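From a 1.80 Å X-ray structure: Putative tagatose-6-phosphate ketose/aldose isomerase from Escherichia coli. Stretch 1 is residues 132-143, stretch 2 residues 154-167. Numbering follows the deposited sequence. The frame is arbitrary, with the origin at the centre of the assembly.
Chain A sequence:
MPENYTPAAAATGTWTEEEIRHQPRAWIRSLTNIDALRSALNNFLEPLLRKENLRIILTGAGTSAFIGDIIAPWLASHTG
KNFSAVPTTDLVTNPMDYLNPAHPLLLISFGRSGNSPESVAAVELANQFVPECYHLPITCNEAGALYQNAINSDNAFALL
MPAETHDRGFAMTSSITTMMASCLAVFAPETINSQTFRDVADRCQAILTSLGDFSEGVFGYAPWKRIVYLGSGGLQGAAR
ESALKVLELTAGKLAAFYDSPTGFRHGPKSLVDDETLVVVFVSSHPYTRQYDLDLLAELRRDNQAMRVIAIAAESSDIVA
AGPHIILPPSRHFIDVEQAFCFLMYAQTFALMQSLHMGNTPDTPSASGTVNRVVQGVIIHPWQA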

# COMPACT_ATOMS: atom_id res chain seq x y z
N GLU A 132 10.10 11.08 -23.78
CA GLU A 132 10.55 9.79 -24.31
C GLU A 132 9.86 8.64 -23.58
O GLU A 132 10.32 8.15 -22.56
N CYS A 133 8.74 8.21 -24.15
CA CYS A 133 7.83 7.29 -23.51
C CYS A 133 7.59 6.09 -24.41
O CYS A 133 7.34 6.24 -25.64
N TYR A 134 7.70 4.90 -23.81
CA TYR A 134 7.50 3.63 -24.49
C TYR A 134 6.49 2.83 -23.70
O TYR A 134 6.30 3.06 -22.50
N HIS A 135 5.83 1.91 -24.38
CA HIS A 135 4.72 1.11 -23.80
C HIS A 135 4.85 -0.37 -24.11
O HIS A 135 5.16 -0.74 -25.27
N LEU A 136 4.59 -1.20 -23.10
CA LEU A 136 4.41 -2.63 -23.24
C LEU A 136 3.12 -3.03 -22.53
O LEU A 136 3.14 -3.46 -21.39
N PRO A 137 1.98 -2.88 -23.20
CA PRO A 137 0.76 -3.42 -22.61
C PRO A 137 0.76 -4.95 -22.57
O PRO A 137 1.22 -5.61 -23.51
N ILE A 138 0.28 -5.49 -21.46
CA ILE A 138 0.10 -6.93 -21.28
C ILE A 138 -1.38 -7.08 -20.99
O ILE A 138 -1.88 -6.65 -19.93
N THR A 139 -2.09 -7.68 -21.94
CA THR A 139 -3.55 -7.60 -21.98
C THR A 139 -4.21 -8.89 -22.52
O THR A 139 -3.60 -9.64 -23.29
N CYS A 140 -5.45 -9.12 -22.12
CA CYS A 140 -6.19 -10.34 -22.48
C CYS A 140 -7.21 -10.17 -23.60
O CYS A 140 -7.87 -11.14 -23.96
N ASN A 141 -7.30 -8.98 -24.21
CA ASN A 141 -8.30 -8.68 -25.23
C ASN A 141 -7.67 -8.08 -26.49
O ASN A 141 -7.20 -6.94 -26.50
N GLU A 142 -7.65 -8.86 -27.57
CA GLU A 142 -7.06 -8.42 -28.83
C GLU A 142 -7.73 -7.14 -29.39
O GLU A 142 -7.08 -6.29 -30.02
N ALA A 143 -9.02 -7.00 -29.12
CA ALA A 143 -9.81 -5.89 -29.65
C ALA A 143 -9.81 -4.66 -28.71
O ALA A 143 -10.37 -3.63 -29.07
N ASP A 154 4.61 3.26 -32.90
CA ASP A 154 6.00 2.78 -32.93
C ASP A 154 6.69 2.71 -31.56
O ASP A 154 7.72 2.03 -31.43
N ASN A 155 6.14 3.41 -30.57
CA ASN A 155 6.72 3.45 -29.22
C ASN A 155 6.19 2.33 -28.32
O ASN A 155 6.43 2.36 -27.13
N ALA A 156 5.50 1.34 -28.90
CA ALA A 156 4.74 0.36 -28.12
C ALA A 156 4.88 -1.04 -28.69
O ALA A 156 5.04 -1.20 -29.91
N PHE A 157 4.85 -2.03 -27.81
CA PHE A 157 4.86 -3.44 -28.21
C PHE A 157 3.89 -4.13 -27.27
O PHE A 157 4.12 -4.18 -26.08
N ALA A 158 2.81 -4.67 -27.81
CA ALA A 158 1.76 -5.25 -26.99
C ALA A 158 1.88 -6.75 -26.98
O ALA A 158 2.15 -7.39 -28.00
N LEU A 159 1.65 -7.31 -25.80
CA LEU A 159 1.70 -8.73 -25.60
C LEU A 159 0.29 -9.23 -25.23
O LEU A 159 -0.29 -8.83 -24.22
N LEU A 160 -0.23 -10.10 -26.06
CA LEU A 160 -1.57 -10.65 -25.88
C LEU A 160 -1.54 -11.95 -25.07
O LEU A 160 -0.73 -12.84 -25.38
N MSE A 161 -2.41 -12.07 -24.08
CA MSE A 161 -2.46 -13.27 -23.24
C MSE A 161 -3.30 -14.32 -23.98
O MSE A 161 -4.02 -13.96 -24.93
N PRO A 162 -3.19 -15.61 -23.58
CA PRO A 162 -4.05 -16.62 -24.20
C PRO A 162 -5.54 -16.30 -24.04
O PRO A 162 -5.96 -15.72 -23.04
N ALA A 163 -6.32 -16.65 -25.05
CA ALA A 163 -7.73 -16.28 -25.13
C ALA A 163 -8.54 -16.66 -23.90
O ALA A 163 -9.40 -15.90 -23.48
N GLU A 164 -8.27 -17.83 -23.31
CA GLU A 164 -9.04 -18.28 -22.15
C GLU A 164 -8.86 -17.42 -20.91
O GLU A 164 -9.65 -17.51 -19.97
N THR A 165 -7.83 -16.59 -20.91
CA THR A 165 -7.55 -15.73 -19.74
C THR A 165 -8.33 -14.41 -19.77
O THR A 165 -8.18 -13.62 -18.85
N HIS A 166 -9.15 -14.16 -20.79
CA HIS A 166 -10.06 -13.01 -20.77
C HIS A 166 -11.23 -13.44 -19.88
O HIS A 166 -12.29 -13.83 -20.39
N ASP A 167 -11.00 -13.40 -18.57
CA ASP A 167 -11.91 -13.99 -17.58
C ASP A 167 -13.32 -13.41 -17.69
O ASP A 167 -13.50 -12.18 -17.77

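Asp154 makes no contact with stretch 1. Asn155 is the first residue to engage, and its CA-to-CB bond points toward that stretch. With chi1 at p, its amide reaches back along the strand, and ND2 donates a hydrogen bond to Cys133 O at 2.7 Å. Its CB lies 4.1 Å from Tyr134 CD1. Tyr134 is m, and Asn155 O lies at the edge of its ring.

Ala156 points sideways, and its CB rests 3.8 Å from His135 CB. Phe157 is t and also starts sideways, but its ring leads away. Contact is kept by Leu136, whose end comes nearer: Leu136 CD1 lies 3.9 Å from Phe157 CD2. Leu136 CD1 also sits 3.2 Å from Phe157 O, which has no hydrogen-bonding partner in the model; Pro137 occupies the next position and has no amide hydrogen to offer. Ala158 CB packs 4.2 Å from Pro137 CD.

The pairing here is parallel, and successive side chains lie on alternate faces. Leu159 (t, p) shares a face with Ile138 (m, t), and their contact is loose, with Leu159 CD2 4.4 Å from Ile138 CG1. Leu160 (t, p) lies on the other face with Thr139. Its end reaches past the strand to the following loop, where Leu160 CD1 is 3.4 Å from Glu142 N and Leu160 CD2 is 3.8 Å from Glu142 CB.

Met161, a selenomethionine, points toward stretch 1 with chi1 and chi2 both m. Its CE meets Ile138 CG2 at 3.6 Å, and its CG meets Cys140 SG at 3.7 Å. A water donates to Met161 O at 2.8 Å and to Cys140 O at 2.9 Å, linking the two backbones.

Thr165 is p. Its OG1 donates to Pro162 O at 2.7 Å and lies 3.4 Å from Cys140 SG. His166 (t) points toward stretch 1, with CE1 3.6 Å from Asn141 CG.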

# COMPACT_ATOMS: atom_id res chain seq x y z
CB GLU A 132 12.07 9.67 -24.24
CG GLU A 132 12.59 8.54 -25.12
CD GLU A 132 14.08 8.27 -25.01
OE1 GLU A 132 14.81 9.07 -24.39
OE2 GLU A 132 14.50 7.23 -25.57
CB CYS A 133 6.51 7.96 -23.19
SG CYS A 133 5.52 7.05 -22.02
CB TYR A 134 8.79 2.84 -24.63
CG TYR A 134 9.91 3.63 -25.26
CD1 TYR A 134 10.05 3.70 -26.64
CD2 TYR A 134 10.80 4.34 -24.45
CE1 TYR A 134 11.07 4.46 -27.20
CE2 TYR A 134 11.85 5.09 -25.02
CZ TYR A 134 11.97 5.14 -26.38
OH TYR A 134 12.98 5.91 -26.95
CB HIS A 135 3.38 1.60 -24.33
CG HIS A 135 3.06 2.98 -23.91
ND1 HIS A 135 3.33 4.08 -24.70
CD2 HIS A 135 2.55 3.47 -22.76
CE1 HIS A 135 2.96 5.17 -24.06
NE2 HIS A 135 2.49 4.83 -22.87
CB LEU A 136 5.60 -3.39 -22.66
CG LEU A 136 5.66 -4.90 -22.99
CD1 LEU A 136 6.49 -5.11 -24.22
CD2 LEU A 136 6.23 -5.69 -21.81
CB PRO A 137 -0.35 -2.89 -23.50
CG PRO A 137 0.31 -1.89 -24.40
CD PRO A 137 1.72 -2.22 -24.49
CB ILE A 138 1.00 -7.48 -20.15
CG1 ILE A 138 2.47 -7.22 -20.49
CG2 ILE A 138 0.74 -8.98 -19.91
CD1 ILE A 138 3.53 -7.71 -19.44
CB THR A 139 -3.98 -6.33 -22.80
OG1 THR A 139 -5.40 -6.17 -22.77
CG2 THR A 139 -3.48 -6.41 -24.25
CB CYS A 140 -6.86 -10.94 -21.22
SG CYS A 140 -5.71 -11.20 -19.83
CB ASN A 141 -9.35 -7.72 -24.64
CG ASN A 141 -10.52 -7.45 -25.57
OD1 ASN A 141 -10.78 -8.20 -26.51
ND2 ASN A 141 -11.28 -6.38 -25.27
CB GLU A 142 -7.14 -9.58 -29.85
CG GLU A 142 -6.72 -9.20 -31.26
CD GLU A 142 -7.81 -8.49 -32.06
OE1 GLU A 142 -9.00 -8.44 -31.64
OE2 GLU A 142 -7.48 -7.95 -33.11
CB ALA A 143 -11.22 -6.35 -29.92
CB ASP A 154 6.86 3.66 -33.85
CG ASP A 154 6.46 3.56 -35.31
OD1 ASP A 154 6.22 2.41 -35.81
OD2 ASP A 154 6.40 4.64 -35.96
CB ASN A 155 6.58 4.87 -28.58
CG ASN A 155 5.13 5.22 -28.07
OD1 ASN A 155 4.12 4.65 -28.53
ND2 ASN A 155 5.04 6.19 -27.13
CB ALA A 156 3.30 0.75 -28.08
CB PHE A 157 6.26 -4.03 -28.05
CG PHE A 157 6.39 -5.46 -28.54
CD1 PHE A 157 7.07 -5.74 -29.72
CD2 PHE A 157 5.86 -6.52 -27.81
CE1 PHE A 157 7.19 -7.05 -30.18
CE2 PHE A 157 5.97 -7.83 -28.27
CZ PHE A 157 6.65 -8.09 -29.45
CB ALA A 158 0.42 -4.86 -27.47
CB LEU A 159 2.72 -9.04 -24.53
CG LEU A 159 3.05 -10.45 -24.16
CD1 LEU A 159 3.46 -11.27 -25.40
CD2 LEU A 159 4.19 -10.35 -23.10
CB LEU A 160 -2.20 -10.90 -27.25
CG LEU A 160 -3.69 -11.23 -27.30
CD1 LEU A 160 -4.55 -10.08 -26.75
CD2 LEU A 160 -4.08 -11.58 -28.76
CB MSE A 161 -3.08 -12.95 -21.87
CG MSE A 161 -2.32 -11.96 -21.05
SE MSE A 161 -0.50 -12.57 -20.62
CE MSE A 161 0.56 -11.83 -22.13
CB PRO A 162 -3.66 -17.92 -23.49
CG PRO A 162 -2.23 -17.61 -22.98
CD PRO A 162 -2.29 -16.20 -22.59
CB ALA A 163 -8.35 -16.87 -26.37
CB GLU A 164 -8.74 -19.74 -21.79
CG GLU A 164 -7.33 -20.04 -21.17
CD GLU A 164 -6.25 -20.28 -22.19
OE1 GLU A 164 -6.36 -19.76 -23.31
OE2 GLU A 164 -5.28 -21.01 -21.85
CB THR A 165 -6.04 -15.45 -19.55
OG1 THR A 165 -5.57 -14.55 -20.59
CG2 THR A 165 -5.24 -16.73 -19.55
CB HIS A 166 -10.53 -12.63 -22.17
CG HIS A 166 -11.30 -11.33 -22.23
ND1 HIS A 166 -11.52 -10.65 -23.41
CD2 HIS A 166 -11.86 -10.57 -21.26
CE1 HIS A 166 -12.21 -9.55 -23.17
NE2 HIS A 166 -12.44 -9.48 -21.87
CB ASP A 167 -11.40 -13.75 -16.14
CG ASP A 167 -10.12 -14.50 -15.82
OD1 ASP A 167 -9.88 -15.62 -16.34
OD2 ASP A 167 -9.35 -13.97 -14.98
O HOH W 1 -6.51 -13.04 -25.68